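Mannosephosphate isomerase, putative (Archaeoglobus fulgidus, PDB 1ZX5) probably interconverts mannose 6-phosphate and fructose 6-phosphate as a zinc-dependent type 1 mannose-6-phosphate isomerase of the cupin superfamily. Local coordinates at residues P5-Q10 / Y273-P278. Sequence-based numbering, arbitrary orientation.
Sequences PSFIFQ and YSCLVP
Ile8 and Leu276 form a single antiparallel, hydrogen-bonded bridge: Ile8 N donates to Leu276 O (2.9 Å), and Leu276 N returns a nearly straight bond to Ile8 O, with 176° at the hydrogen. Farther along, one water accepts from Gln10 N and donates to Ser274 O, continuing the pairing by an indirect route. At the other end the backbones no longer bond directly, and Ser6 O receives the CA-H of Val277 (O to CA 3.3 Å).

The side chain of Ile8 can be followed outward. CB sits 3.6 Å from Leu276 O and also meets Leu276 CB, CG1 passes the same oxygen, and CD1 ends 3.8 Å from Pro278 CG. Leu276 extends on to Leu64 and Leu72 of helix 61-73.

Phe7, Phe9 and Cys275 meet on the other side of the strand pair. With chi1 at 173°, SG stands anti to the backbone N of Cys275. It lies 3.8 Å from Phe7 CD1, oblique to that ring. It is also oblique to the Phe9 ring, 4.6 Å from the centroid. Phe9 further touches Ala267 and Leu269 of strand 266-269. An alanine in place of Phe9 would probably leave Cys275 SG without the Phe9 ring beside it and open a gap beside Leu269.

Strand 274-277, outermost in its cupin-domain sheet within the chain, bonds on its other edge to strand 250-256; segment 5-10 joins it by one bridge, and Phe9 bonds onward to Leu53 of strand 51-54. The seam is largely buried, so the backbone N-H and C=O groups of Ile8 and Leu276 satisfy each other there while apolar side chains pack on both faces.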
ATOM      1  N   PRO A   5      -3.871  22.747   6.324  1.00 35.73           N
ATOM      2  CA  PRO A   5      -3.116  22.523   7.555  1.00 33.87           C
ATOM      3  C   PRO A   5      -2.012  21.499   7.318  1.00 32.24           C
ATOM      4  O   PRO A   5      -1.961  20.888   6.250  1.00 31.64           O
ATOM      5  CB  PRO A   5      -4.170  21.966   8.516  1.00 33.87           C
ATOM      6  CG  PRO A   5      -5.188  21.346   7.637  1.00 34.30           C
ATOM      7  CD  PRO A   5      -5.226  22.170   6.392  1.00 35.32           C
ATOM      8  N   SER A   6      -1.132  21.332   8.300  1.00 30.63           N
ATOM      9  CA  SER A   6      -0.049  20.359   8.219  1.00 29.29           C
ATOM     10  C   SER A   6      -0.535  18.908   8.226  1.00 28.74           C
ATOM     11  O   SER A   6       0.068  18.050   7.588  1.00 28.90           O
ATOM     12  CB  SER A   6       0.931  20.558   9.375  1.00 28.89           C
ATOM     13  OG  SER A   6       1.784  21.649   9.135  1.00 28.12           O
ATOM     14  N   PHE A   7      -1.608  18.643   8.965  1.00 27.82           N
ATOM     15  CA  PHE A   7      -2.043  17.291   9.241  1.00 27.23           C
ATOM     16  C   PHE A   7      -3.526  17.108   8.945  1.00 27.48           C
ATOM     17  O   PHE A   7      -4.383  17.725   9.587  1.00 27.87           O
ATOM     18  CB  PHE A   7      -1.732  16.913  10.699  1.00 27.09           C
ATOM     19  CG  PHE A   7      -0.334  17.279  11.142  1.00 26.30           C
ATOM     20  CD1 PHE A   7       0.783  16.714  10.524  1.00 26.53           C
ATOM     21  CD2 PHE A   7      -0.139  18.191  12.169  1.00 25.38           C
ATOM     22  CE1 PHE A   7       2.075  17.060  10.927  1.00 26.47           C
ATOM     23  CE2 PHE A   7       1.145  18.539  12.581  1.00 26.23           C
ATOM     24  CZ  PHE A   7       2.254  17.965  11.958  1.00 25.57           C
ATOM     25  N   ILE A   8      -3.809  16.260   7.959  1.00 27.07           N
ATOM     26  CA  ILE A   8      -5.165  15.976   7.530  1.00 26.88           C
ATOM     27  C   ILE A   8      -5.494  14.536   7.908  1.00 27.18           C
ATOM     28  O   ILE A   8      -4.709  13.623   7.656  1.00 27.07           O
ATOM     29  CB  ILE A   8      -5.349  16.248   6.014  1.00 26.82           C
ATOM     30  CG1 ILE A   8      -5.137  17.746   5.725  1.00 26.70           C
ATOM     31  CG2 ILE A   8      -6.730  15.747   5.510  1.00 25.33           C
ATOM     32  CD1 ILE A   8      -4.983  18.102   4.238  1.00 26.92           C
ATOM     33  N   PHE A   9      -6.648  14.354   8.540  1.00 27.47           N
ATOM     34  CA  PHE A   9      -7.060  13.057   9.055  1.00 28.37           C
ATOM     35  C   PHE A   9      -8.258  12.535   8.269  1.00 28.74           C
ATOM     36  O   PHE A   9      -8.977  13.321   7.658  1.00 28.90           O
ATOM     37  CB  PHE A   9      -7.357  13.179  10.555  1.00 27.62           C
ATOM     38  CG  PHE A   9      -6.137  13.519  11.361  1.00 27.99           C
ATOM     39  CD1 PHE A   9      -5.254  12.521  11.760  1.00 26.80           C
ATOM     40  CD2 PHE A   9      -5.833  14.849  11.669  1.00 27.61           C
ATOM     41  CE1 PHE A   9      -4.106  12.829  12.477  1.00 27.05           C
ATOM     42  CE2 PHE A   9      -4.679  15.166  12.382  1.00 27.74           C
ATOM     43  CZ  PHE A   9      -3.813  14.156  12.785  1.00 26.52           C
ATOM     44  N   GLN A  10      -8.459  11.219   8.257  1.00 29.86           N
ATOM     45  CA  GLN A  10      -9.705  10.666   7.705  1.00 30.96           C
ATOM     46  C   GLN A  10     -10.837  10.950   8.663  1.00 31.42           C
ATOM     47  O   GLN A  10     -10.673  10.782   9.867  1.00 31.80           O
ATOM     48  CB  GLN A  10      -9.624   9.152   7.470  1.00 30.71           C
ATOM     49  CG  GLN A  10      -8.757   8.784   6.303  1.00 31.33           C
ATOM     50  CD  GLN A  10      -9.020   7.394   5.760  1.00 30.17           C
ATOM     51  OE1 GLN A  10      -9.414   6.469   6.475  1.00 32.83           O
ATOM     52  NE2 GLN A  10      -8.772   7.237   4.493  1.00 27.85           N
ATOM     53  N   TYR A 273      -3.522   4.412  12.765  1.00 24.22           N
ATOM     54  CA  TYR A 273      -4.094   5.536  12.035  1.00 24.38           C
ATOM     55  C   TYR A 273      -3.045   6.269  11.216  1.00 24.82           C
ATOM     56  O   TYR A 273      -1.846   6.208  11.516  1.00 24.22           O
ATOM     57  CB  TYR A 273      -4.824   6.495  12.991  1.00 24.22           C
ATOM     58  CG  TYR A 273      -6.095   5.889  13.555  1.00 24.73           C
ATOM     59  CD1 TYR A 273      -7.317   6.048  12.902  1.00 25.05           C
ATOM     60  CD2 TYR A 273      -6.064   5.120  14.726  1.00 24.62           C
ATOM     61  CE1 TYR A 273      -8.493   5.464  13.412  1.00 24.69           C
ATOM     62  CE2 TYR A 273      -7.218   4.540  15.243  1.00 24.61           C
ATOM     63  CZ  TYR A 273      -8.424   4.719  14.579  1.00 25.34           C
ATOM     64  OH  TYR A 273      -9.556   4.147  15.098  1.00 27.21           O
ATOM     65  N   SER A 274      -3.526   6.968  10.194  1.00 24.94           N
ATOM     66  CA  SER A 274      -2.693   7.663   9.241  1.00 25.85           C
ATOM     67  C   SER A 274      -3.017   9.137   9.214  1.00 26.45           C
ATOM     68  O   SER A 274      -4.118   9.574   9.572  1.00 26.41           O
ATOM     69  CB  SER A 274      -2.907   7.125   7.821  1.00 25.39           C
ATOM     70  OG  SER A 274      -2.546   5.771   7.759  1.00 29.26           O
ATOM     71  N   CYS A 275      -2.066   9.873   8.669  1.00 26.60           N
ATOM     72  CA  CYS A 275      -2.141  11.288   8.605  1.00 27.99           C
ATOM     73  C   CYS A 275      -1.610  11.713   7.227  1.00 27.13           C
ATOM     74  O   CYS A 275      -0.575  11.223   6.782  1.00 27.33           O
ATOM     75  CB  CYS A 275      -1.236  11.773   9.741  1.00 28.58           C
ATOM     76  SG  CYS A 275      -0.990  13.394   9.782  1.00 34.72           S
ATOM     77  N   LEU A 276      -2.326  12.612   6.557  1.00 26.54           N
ATOM     78  CA  LEU A 276      -1.908  13.160   5.268  1.00 25.75           C
ATOM     79  C   LEU A 276      -1.254  14.537   5.467  1.00 25.46           C
ATOM     80  O   LEU A 276      -1.857  15.447   6.048  1.00 25.04           O
ATOM     81  CB  LEU A 276      -3.114  13.260   4.317  1.00 25.22           C
ATOM     82  CG  LEU A 276      -2.979  14.002   2.975  1.00 26.76           C
ATOM     83  CD1 LEU A 276      -2.136  13.220   1.987  1.00 26.26           C
ATOM     84  CD2 LEU A 276      -4.373  14.259   2.364  1.00 26.67           C
ATOM     85  N   VAL A 277      -0.018  14.673   4.989  1.00 24.85           N
ATOM     86  CA  VAL A 277       0.742  15.902   5.128  1.00 24.60           C
ATOM     87  C   VAL A 277       0.932  16.522   3.742  1.00 24.84           C
ATOM     88  O   VAL A 277       1.644  15.958   2.909  1.00 24.94           O
ATOM     89  CB  VAL A 277       2.127  15.650   5.783  1.00 24.80           C
ATOM     90  CG1 VAL A 277       2.860  16.983   6.044  1.00 23.68           C
ATOM     91  CG2 VAL A 277       1.989  14.797   7.075  1.00 22.41           C
ATOM     92  N   PRO A 278       0.282  17.671   3.484  1.00 24.92           N
ATOM     93  CA  PRO A 278       0.485  18.364   2.203  1.00 25.17           C
ATOM     94  C   PRO A 278       1.929  18.840   2.014  1.00 25.15           C
ATOM     95  O   PRO A 278       2.614  19.148   2.995  1.00 25.02           O
ATOM     96  CB  PRO A 278      -0.478  19.565   2.279  1.00 25.09           C
ATOM     97  CG  PRO A 278      -1.481  19.203   3.350  1.00 25.32           C
ATOM     98  CD  PRO A 278      -0.686  18.378   4.346  1.00 24.86           C
TER
HETATM   99  O   HOH W   1      -6.763   9.347   9.833  1.00 29.85           O